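Side-chain contacts in response regulator FixJ (Bradyrhizobium japonicum, PDB 5XSO), which induces, when activated by the oxygen sensor FixL, the expression of nifA and fixK, which in turn switch on nif and fix genes: residues Met125-Ser128 with Ala129-Ala133; Ser154-Glu157 with Arg158-Met161; Gly167-Asn170 with Lys171-Ala174; Ile184-Tyr187 with Arg188-Met192. All coordinates share one frame; numbering follows the deposited sequence.

Contact 1 (Met125-Ser128 with Ala129-Ala133)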
loop_
_atom_site.group_PDB
_atom_site.type_symbol
_atom_site.label_atom_id
_atom_site.label_comp_id
_atom_site.label_asym_id
_atom_site.label_seq_id
_atom_site.Cartn_x
_atom_site.Cartn_y
_atom_site.Cartn_z
ATOM N N MET A 125 11.185 0.313 15.887
ATOM C CA MET A 125 10.612 0.959 14.718
ATOM C C MET A 125 9.867 -0.048 13.866
ATOM O O MET A 125 8.826 0.277 13.280
ATOM C CB MET A 125 11.725 1.648 13.922
ATOM C CG MET A 125 11.287 2.425 12.683
ATOM S SD MET A 125 12.776 3.210 11.953
ATOM C CE MET A 125 13.108 4.479 13.152
ATOM N N ILE A 126 10.413 -1.260 13.747
ATOM C CA ILE A 126 9.746 -2.291 12.972
ATOM C C ILE A 126 8.418 -2.638 13.617
ATOM O O ILE A 126 7.408 -2.813 12.930
ATOM C CB ILE A 126 10.642 -3.544 12.858
ATOM C CG1 ILE A 126 11.826 -3.268 11.915
ATOM C CG2 ILE A 126 9.790 -4.796 12.399
ATOM C CD1 ILE A 126 12.973 -4.390 12.040
ATOM N N GLU A 127 8.412 -2.799 14.950
ATOM C CA GLU A 127 7.165 -3.195 15.612
ATOM C C GLU A 127 6.071 -2.185 15.347
ATOM O O GLU A 127 4.911 -2.557 15.091
ATOM C CB GLU A 127 7.364 -3.354 17.119
ATOM C CG GLU A 127 7.673 -4.746 17.536
ATOM C CD GLU A 127 7.517 -4.920 19.032
ATOM O OE1 GLU A 127 8.537 -5.214 19.697
ATOM O OE2 GLU A 127 6.377 -4.744 19.533
ATOM N N SER A 128 6.421 -0.903 15.382
ATOM C CA SER A 128 5.443 0.141 15.137
ATOM C C SER A 128 4.966 0.117 13.693
ATOM O O SER A 128 3.766 0.220 13.432
ATOM C CB SER A 128 6.045 1.495 15.499
ATOM O OG SER A 128 5.272 2.573 15.009
ATOM N N ALA A 129 5.892 -0.066 12.748
ATOM C CA ALA A 129 5.562 -0.110 11.317
ATOM C C ALA A 129 4.622 -1.254 10.990
ATOM O O ALA A 129 3.680 -1.106 10.202
ATOM C CB ALA A 129 6.857 -0.282 10.518
ATOM N N ILE A 130 4.921 -2.435 11.522
ATOM C CA ILE A 130 4.088 -3.595 11.251
ATOM C C ILE A 130 2.707 -3.382 11.841
ATOM O O ILE A 130 1.686 -3.648 11.194
ATOM C CB ILE A 130 4.738 -4.864 11.808
ATOM C CG1 ILE A 130 5.911 -5.298 10.928
ATOM C CG2 ILE A 130 3.723 -6.000 11.819
ATOM C CD1 ILE A 130 6.722 -6.476 11.477
ATOM N N ARG A 131 2.662 -2.874 13.072
ATOM C CA ARG A 131 1.385 -2.659 13.740
ATOM C C ARG A 131 0.496 -1.705 12.944
ATOM O O ARG A 131 -0.711 -1.940 12.806
ATOM C CB ARG A 131 1.639 -2.142 15.158
ATOM C CG ARG A 131 0.392 -1.842 15.978
ATOM C CD ARG A 131 0.756 -1.400 17.403
ATOM N NE ARG A 131 1.721 -2.294 18.041
ATOM C CZ ARG A 131 2.933 -1.927 18.456
ATOM N NH1 ARG A 131 3.739 -2.816 19.029
ATOM N NH2 ARG A 131 3.341 -0.671 18.303
ATOM N N GLN A 132 1.076 -0.629 12.392
ATOM C CA GLN A 132 0.284 0.345 11.644
ATOM C C GLN A 132 -0.099 -0.162 10.253
ATOM O O GLN A 132 -1.168 0.188 9.744
ATOM C CB GLN A 132 1.034 1.676 11.514
ATOM C CG GLN A 132 1.719 2.159 12.782
ATOM C CD GLN A 132 0.958 3.230 13.540
ATOM O OE1 GLN A 132 -0.129 2.973 14.062
ATOM N NE2 GLN A 132 1.544 4.430 13.636
ATOM N N ALA A 133 0.777 -0.935 9.596
ATOM C CA ALA A 133 0.528 -1.401 8.230
ATOM C C ALA A 133 -0.306 -2.680 8.162
ATOM O O ALA A 133 -0.932 -2.948 7.124
ATOM C CB ALA A 133 1.864 -1.641 7.505
#

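Contact 2 (Ser154-Glu157 with Arg158-Met161)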
loop_
_atom_site.group_PDB
_atom_site.type_symbol
_atom_site.label_atom_id
_atom_site.label_comp_id
_atom_site.label_asym_id
_atom_site.label_seq_id
_atom_site.Cartn_x
_atom_site.Cartn_y
_atom_site.Cartn_z
ATOM N N SER A 154 -20.043 0.523 -15.932
ATOM C CA SER A 154 -19.885 1.269 -17.182
ATOM C C SER A 154 -19.593 2.728 -16.825
ATOM O O SER A 154 -19.740 3.146 -15.659
ATOM C CB SER A 154 -21.172 1.164 -17.993
ATOM O OG SER A 154 -22.161 2.043 -17.415
ATOM N N PRO A 155 -19.190 3.539 -17.796
ATOM C CA PRO A 155 -18.962 4.955 -17.489
ATOM C C PRO A 155 -20.188 5.646 -16.935
ATOM O O PRO A 155 -20.058 6.405 -15.963
ATOM C CB PRO A 155 -18.495 5.553 -18.856
ATOM C CG PRO A 155 -17.837 4.397 -19.515
ATOM C CD PRO A 155 -18.756 3.219 -19.187
ATOM N N ARG A 156 -21.386 5.403 -17.481
ATOM C CA ARG A 156 -22.544 6.101 -16.948
ATOM C C ARG A 156 -22.872 5.577 -15.557
ATOM O O ARG A 156 -23.381 6.309 -14.702
ATOM C CB ARG A 156 -23.755 5.860 -17.826
ATOM C CG ARG A 156 -23.744 6.615 -19.200
ATOM C CD ARG A 156 -23.218 8.048 -19.096
ATOM N NE ARG A 156 -23.396 8.781 -20.354
ATOM C CZ ARG A 156 -23.323 10.101 -20.438
ATOM N NH1 ARG A 156 -23.063 10.842 -19.353
ATOM N NH2 ARG A 156 -23.528 10.690 -21.614
ATOM N N GLU A 157 -22.684 4.277 -15.356
ATOM C CA GLU A 157 -22.922 3.716 -14.018
ATOM C C GLU A 157 -21.998 4.346 -12.991
ATOM O O GLU A 157 -22.415 4.616 -11.848
ATOM C CB GLU A 157 -22.728 2.193 -14.047
ATOM C CG GLU A 157 -23.952 1.502 -14.685
ATOM C CD GLU A 157 -23.616 0.174 -15.278
ATOM O OE1 GLU A 157 -24.498 -0.357 -15.964
ATOM O OE2 GLU A 157 -22.518 -0.392 -15.051
ATOM N N ARG A 158 -20.732 4.593 -13.383
ATOM C CA ARG A 158 -19.803 5.239 -12.469
ATOM C C ARG A 158 -20.275 6.654 -12.145
ATOM O O ARG A 158 -20.259 7.074 -10.981
ATOM C CB ARG A 158 -18.386 5.197 -13.080
ATOM C CG ARG A 158 -17.356 5.998 -12.348
ATOM C CD ARG A 158 -16.991 5.273 -11.038
ATOM N NE ARG A 158 -15.925 6.012 -10.366
ATOM C CZ ARG A 158 -14.625 5.755 -10.508
ATOM N NH1 ARG A 158 -14.205 4.757 -11.290
ATOM N NH2 ARG A 158 -13.743 6.507 -9.865
ATOM N N GLN A 159 -20.744 7.394 -13.167
ATOM C CA GLN A 159 -21.311 8.723 -12.923
ATOM C C GLN A 159 -22.525 8.681 -12.022
ATOM O O GLN A 159 -22.699 9.554 -11.166
ATOM C CB GLN A 159 -21.704 9.397 -14.259
ATOM C CG GLN A 159 -20.463 9.818 -15.048
ATOM C CD GLN A 159 -20.851 10.344 -16.433
ATOM O OE1 GLN A 159 -21.919 10.022 -16.946
ATOM N NE2 GLN A 159 -20.018 11.178 -17.001
ATOM N N VAL A 160 -23.432 7.746 -12.254
ATOM C CA VAL A 160 -24.616 7.630 -11.396
ATOM C C VAL A 160 -24.216 7.294 -9.960
ATOM O O VAL A 160 -24.737 7.873 -9.006
ATOM C CB VAL A 160 -25.618 6.600 -11.966
ATOM C CG1 VAL A 160 -26.775 6.368 -10.920
ATOM C CG2 VAL A 160 -26.226 7.098 -13.323
ATOM N N MET A 161 -23.251 6.397 -9.775
ATOM C CA MET A 161 -22.743 6.122 -8.428
ATOM C C MET A 161 -22.222 7.396 -7.779
ATOM O O MET A 161 -22.513 7.690 -6.604
ATOM C CB MET A 161 -21.621 5.079 -8.481
ATOM C CG MET A 161 -20.828 4.989 -7.142
ATOM S SD MET A 161 -19.586 3.679 -7.254
ATOM C CE MET A 161 -20.702 2.351 -7.399
#

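Contact 3 (Gly167-Asn170 with Lys171-Ala174)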
loop_
_atom_site.group_PDB
_atom_site.type_symbol
_atom_site.label_atom_id
_atom_site.label_comp_id
_atom_site.label_asym_id
_atom_site.label_seq_id
_atom_site.Cartn_x
_atom_site.Cartn_y
_atom_site.Cartn_z
ATOM N N GLY A 167 -25.330 13.118 -3.354
ATOM C CA GLY A 167 -26.640 13.551 -2.888
ATOM C C GLY A 167 -27.534 14.158 -3.953
ATOM O O GLY A 167 -28.542 14.811 -3.618
ATOM N N LEU A 168 -27.204 13.981 -5.218
ATOM C CA LEU A 168 -28.090 14.488 -6.274
ATOM C C LEU A 168 -29.349 13.665 -6.389
ATOM O O LEU A 168 -29.350 12.436 -6.220
ATOM C CB LEU A 168 -27.381 14.477 -7.647
ATOM C CG LEU A 168 -26.129 15.319 -7.735
ATOM C CD1 LEU A 168 -25.640 15.316 -9.231
ATOM C CD2 LEU A 168 -26.318 16.735 -7.229
ATOM N N SER A 169 -30.443 14.362 -6.698
ATOM C CA SER A 169 -31.670 13.713 -7.126
ATOM C C SER A 169 -31.449 13.049 -8.477
ATOM O O SER A 169 -30.512 13.396 -9.208
ATOM C CB SER A 169 -32.816 14.760 -7.234
ATOM O OG SER A 169 -32.442 15.711 -8.278
ATOM N N ASN A 170 -32.373 12.152 -8.850
ATOM C CA ASN A 170 -32.319 11.595 -10.206
ATOM C C ASN A 170 -32.385 12.675 -11.281
ATOM O O ASN A 170 -31.701 12.586 -12.301
ATOM C CB ASN A 170 -33.471 10.627 -10.423
ATOM C CG ASN A 170 -33.269 9.282 -9.677
ATOM O OD1 ASN A 170 -32.305 9.112 -8.938
ATOM N ND2 ASN A 170 -34.175 8.327 -9.920
ATOM N N LYS A 171 -33.237 13.700 -11.087
ATOM C CA LYS A 171 -33.331 14.767 -12.083
ATOM C C LYS A 171 -32.012 15.496 -12.211
ATOM O O LYS A 171 -31.568 15.833 -13.327
ATOM C CB LYS A 171 -34.456 15.715 -11.636
ATOM C CG LYS A 171 -34.612 16.983 -12.488
ATOM C CD LYS A 171 -36.013 17.571 -12.305
ATOM C CE LYS A 171 -36.284 18.010 -10.881
ATOM N NZ LYS A 171 -37.625 18.700 -10.825
ATOM N N LEU A 172 -31.340 15.728 -11.099
ATOM C CA LEU A 172 -30.062 16.412 -11.181
ATOM C C LEU A 172 -28.954 15.502 -11.701
ATOM O O LEU A 172 -28.017 16.014 -12.352
ATOM C CB LEU A 172 -29.629 17.015 -9.838
ATOM C CG LEU A 172 -30.455 18.233 -9.354
ATOM C CD1 LEU A 172 -30.045 18.566 -7.950
ATOM C CD2 LEU A 172 -30.196 19.416 -10.287
ATOM N N ILE A 173 -28.999 14.196 -11.414
ATOM C CA ILE A 173 -28.008 13.304 -12.020
ATOM C C ILE A 173 -28.122 13.354 -13.548
ATOM O O ILE A 173 -27.123 13.518 -14.261
ATOM C CB ILE A 173 -28.161 11.865 -11.485
ATOM C CG1 ILE A 173 -27.790 11.846 -9.989
ATOM C CG2 ILE A 173 -27.172 10.903 -12.286
ATOM C CD1 ILE A 173 -28.026 10.401 -9.286
ATOM N N ALA A 174 -29.346 13.236 -14.059
ATOM C CA ALA A 174 -29.611 13.339 -15.496
ATOM C C ALA A 174 -29.064 14.638 -16.066
ATOM O O ALA A 174 -28.381 14.662 -17.111
ATOM C CB ALA A 174 -31.136 13.233 -15.726
#

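Contact 4 (Ile184-Tyr187 with Arg188-Met192)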
loop_
_atom_site.group_PDB
_atom_site.type_symbol
_atom_site.label_atom_id
_atom_site.label_comp_id
_atom_site.label_asym_id
_atom_site.label_seq_id
_atom_site.Cartn_x
_atom_site.Cartn_y
_atom_site.Cartn_z
ATOM N N ILE A 184 -31.951 6.595 -15.424
ATOM C CA ILE A 184 -31.253 6.769 -14.145
ATOM C C ILE A 184 -31.489 5.573 -13.226
ATOM O O ILE A 184 -30.540 5.041 -12.608
ATOM C CB ILE A 184 -31.669 8.087 -13.477
ATOM C CG1 ILE A 184 -31.314 9.308 -14.379
ATOM C CG2 ILE A 184 -31.005 8.173 -12.009
ATOM C CD1 ILE A 184 -29.796 9.512 -14.664
ATOM N N GLU A 185 -32.731 5.128 -13.125
ATOM C CA GLU A 185 -32.981 3.984 -12.242
ATOM C C GLU A 185 -32.412 2.705 -12.818
ATOM O O GLU A 185 -32.112 1.784 -12.053
ATOM C CB GLU A 185 -34.479 3.807 -11.975
ATOM C CG GLU A 185 -35.035 4.901 -11.085
ATOM C CD GLU A 185 -34.632 4.725 -9.623
ATOM O OE1 GLU A 185 -34.437 5.724 -8.927
ATOM O OE2 GLU A 185 -34.505 3.567 -9.185
ATOM N N VAL A 186 -32.295 2.599 -14.147
ATOM C CA VAL A 186 -31.632 1.421 -14.733
ATOM C C VAL A 186 -30.184 1.368 -14.291
ATOM O O VAL A 186 -29.691 0.330 -13.833
ATOM C CB VAL A 186 -31.746 1.436 -16.266
ATOM C CG1 VAL A 186 -30.933 0.229 -16.903
ATOM C CG2 VAL A 186 -33.238 1.479 -16.686
ATOM N N TYR A 187 -29.487 2.501 -14.414
ATOM C CA TYR A 187 -28.111 2.534 -13.995
ATOM C C TYR A 187 -27.991 2.353 -12.492
ATOM O O TYR A 187 -27.051 1.677 -12.044
ATOM C CB TYR A 187 -27.450 3.854 -14.433
ATOM C CG TYR A 187 -27.269 3.942 -15.955
ATOM C CD1 TYR A 187 -26.794 2.849 -16.699
ATOM C CD2 TYR A 187 -27.594 5.119 -16.633
ATOM C CE1 TYR A 187 -26.576 2.957 -18.136
ATOM C CE2 TYR A 187 -27.421 5.250 -18.014
ATOM C CZ TYR A 187 -26.913 4.153 -18.753
ATOM O OH TYR A 187 -26.718 4.271 -20.106
ATOM N N ARG A 188 -28.888 2.982 -11.704
ATOM C CA ARG A 188 -28.815 2.786 -10.258
ATOM C C ARG A 188 -28.860 1.285 -9.929
ATOM O O ARG A 188 -28.105 0.770 -9.064
ATOM C CB ARG A 188 -30.002 3.504 -9.597
ATOM C CG ARG A 188 -29.958 3.317 -8.031
ATOM C CD ARG A 188 -31.371 3.173 -7.456
ATOM N NE ARG A 188 -31.293 2.989 -5.982
ATOM C CZ ARG A 188 -31.342 3.989 -5.107
ATOM N NH1 ARG A 188 -31.337 5.289 -5.507
ATOM N NH2 ARG A 188 -31.308 3.684 -3.790
ATOM N N ALA A 189 -29.841 0.593 -10.523
ATOM C CA ALA A 189 -29.998 -0.849 -10.226
ATOM C C ALA A 189 -28.725 -1.610 -10.588
ATOM O O ALA A 189 -28.276 -2.510 -9.831
ATOM C CB ALA A 189 -31.169 -1.442 -10.991
ATOM N N ASN A 190 -28.140 -1.297 -11.750
ATOM C CA ASN A 190 -26.878 -1.927 -12.137
ATOM C C ASN A 190 -25.765 -1.604 -11.159
ATOM O O ASN A 190 -24.933 -2.484 -10.835
ATOM C CB ASN A 190 -26.429 -1.480 -13.530
ATOM C CG ASN A 190 -27.393 -1.894 -14.667
ATOM O OD1 ASN A 190 -27.298 -1.384 -15.826
ATOM N ND2 ASN A 190 -28.352 -2.724 -14.349
ATOM N N VAL A 191 -25.679 -0.331 -10.724
ATOM C CA VAL A 191 -24.693 0.028 -9.713
ATOM C C VAL A 191 -24.858 -0.845 -8.463
ATOM O O VAL A 191 -23.883 -1.402 -7.930
ATOM C CB VAL A 191 -24.801 1.529 -9.358
ATOM C CG1 VAL A 191 -23.984 1.815 -8.062
ATOM C CG2 VAL A 191 -24.162 2.345 -10.520
ATOM N N MET A 192 -26.074 -0.913 -7.935
ATOM C CA MET A 192 -26.265 -1.646 -6.689
ATOM C C MET A 192 -25.911 -3.123 -6.863
ATOM O O MET A 192 -25.284 -3.735 -5.972
ATOM C CB MET A 192 -27.702 -1.439 -6.210
ATOM C CG MET A 192 -28.049 0.073 -6.111
ATOM S SD MET A 192 -26.963 1.014 -4.975
ATOM C CE MET A 192 -27.529 0.517 -3.388
HETATM O O HOH W 1 -31.749 6.437 -8.169
#

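Contact 1 (Met125-Ser128 with Ala129-Ala133)
Ile130 and Ile126 meet one helical turn apart, their side chains running alongside each other in the same direction, and the chain of Ile130 can be followed from CB to CD1. Ile130 CB lies 3.5 Å from Ile126 O, the same oxygen that accepts the backbone bond of Ile130 N. Next along, Ile130 CG1 is turned beside its own backbone N (chi1 -75°), back toward the preceding turn, and keeps 3.5 Å from Ile126 O. With the chain extended beyond it, Ile130 CD1 ends 3.6 Å from Ile126 CG2, a methyl-to-methyl contact that bridges the two turns. Ala129, facing the interior nearby, rests its methyl CB 3.4 Å from Met125 O.

The more exposed flank is polar. In one of the two modelled conformers of Arg131, NH1 forms a long salt bridge of 3.3 Å with Glu127 OE2. The chain bends at chi3, which folds the guanidinium back over Glu127 O so that this oxygen stands above one of its faces; carboxylate and guanidinium planes are 75° apart, and the pairing is therefore not a flat, two-pronged one. The second conformer makes this grip less certain than the apolar one.

On the buried face, Met125 and Ile126 touch Leu90, and Met125 also reaches Leu113. An amphipathic helix laid against parallel strands in this way is typical of the CheY-like receiver fold, whose last helix this is.

Contact 2 (Ser154-Glu157 with Arg158-Met161)
A capping box formed by Ser154 and Glu157 starts helix 155-166, the first helix of the LuxR-type DNA-binding domain, and the turn that follows is braced where Arg156 meets Gln159. In the box, Glu157 N donates to Ser154 OG at 3.1 Å, while Ser154 N returns a nearly straight bond (176°) of 2.8 Å to Glu157 OE2, meeting it from above the carboxylate plane. Glu157 is buried, and the same OE2 also takes a salt bridge from Lys194, an arrangement likely to favour its charged form.

Three residues apart, Arg156 and Gln159 run alongside each other. Arg156 is bent at chi2 (-41°), which swings its guanidinium over to the extended glutamine. A leucine in place of Gln159 would probably leave Arg156 NH1 with one acceptor fewer and the guanidinium less firmly fixed, although the bond from NH1 to Tyr177 O would remain.

Val160, on the buried side, sets CG2 3.3 Å from Arg156 O. The arginine-glutamine bond itself spans 2.8 Å from Arg156 NH1 to Gln159 OE1, which lies at the guanidinium edge while NH1 sits in the carbonyl plane on a lone pair of that oxygen.

Contact 3 (Gly167-Asn170 with Lys171-Ala174)
Leu168 and Ser169 meet Leu172 and Ile173 at the start of helix 170-177, the first helix of the helix-turn-helix, and they show how a helix beginning is sealed by a polar N-cap and a hydrophobic staple. The cap is Ser169, whose OG accepts from Leu172 N at 3.0 Å. At chi1 64° the hydroxyl sits between its own backbone N and carbonyl carbon, and from there it reaches the first turn; Leu172 CG lies 3.4 Å from Ser169 OG. The backbone adds a bond from Ile173 N to Ser169 O, 2.8 Å long.

The staple joins Leu168, just before the cap, to Ile173. Leu168 CB also lies 4.0 Å from Leu172 CB, so the leucine bridges two neighbouring residues of the helix.

Outside this shell, other elements set the positions. Ile173 is buried between helix 155-166 and helix 184-195, touching Val160 and Leu164 on the first and Ile184 on the second. An alanine at the Ile173 position is likely to strip Leu168 of its closest side-chain partner and open a gap toward Val160, Leu164 and Ile184. Asn170 ND2 hydrogen-bonds to Glu185 OE1, tying the first turn of this helix to the next one. On the upstream side, Gly167 ends helix 155-166 in a Schellman motif with positive phi (89°), a backbone shape that itself calls for glycine. In the staple, Ile173 CG1 lies 3.5 Å from Leu168 CB and 3.2 Å from Ser169 O.

Contact 4 (Ile184-Tyr187 with Arg188-Met192)
Tyr187 and Val191 form the close side of this contact and Glu185 with the outer end of Arg188 the open one, a clear case of a helix with two characters. On the close side, Val191 CG2 fits 3.3 Å from Tyr187 O, which also accepts the backbone bond of Val191 N at 2.8 Å. The valine branch is brought there because CG2 lies beside the backbone N, facing the preceding turn. The tyrosine ring slants back toward the start of the helix on the same flank, against Arg156, Val160 and Ile179. The inner part of Arg188 belongs to the packed region too: its N donates to Ile184 O at 2.8 Å, and Arg188 CB rests 3.4 Å from Ile184 O. Only its outer end goes to the solvent side.

That side is held far more loosely. Glu185, bent at chi2 (-75°), runs alongside Arg188 with carboxylate and guanidinium planes only 16° apart, yet the two charges do not join directly. Glu185 OE2 touches the methylene Arg188 CD at 3.6 Å and stands 4.6 Å from Arg188 NE, well out of the guanidinium plane. A water completes the link: it donates to Glu185 OE1 at 2.9 Å and accepts from Arg188 NH1, lying at the guanidinium edge. OE1 has its second partner, a hydrogen bond from Asn170, in the preceding helix.

Helix 184-195 is the second helix of the helix-turn-helix, in this family the recognition helix. Its packed face is covered by helix 155-166, which Tyr187 and Val191 meet, by helix 170-177 against Ile184, and by helix 200-209, where Leu203 touches Val191 and Met192.

In the fold
Every contact here is local, spanning about a helical turn or two, so none closes a long loop; they follow one another in series and neither nest nor cross. Contact 1 comes first, on helix 119-138 of the receiver domain, and stands apart: its centre is about 38 Å from that of contact 2, across the centre of the chain. The other three lie in the DNA-binding domain and all touch. Contact 2 opens helix 155-166, contact 3 spans the turn from that helix into the start of helix 170-177, and contact 4 lies on helix 184-195. Met161 meets Val191 to join contacts 2 and 4, and Ile184 packs on Ala174 to join contacts 3 and 4.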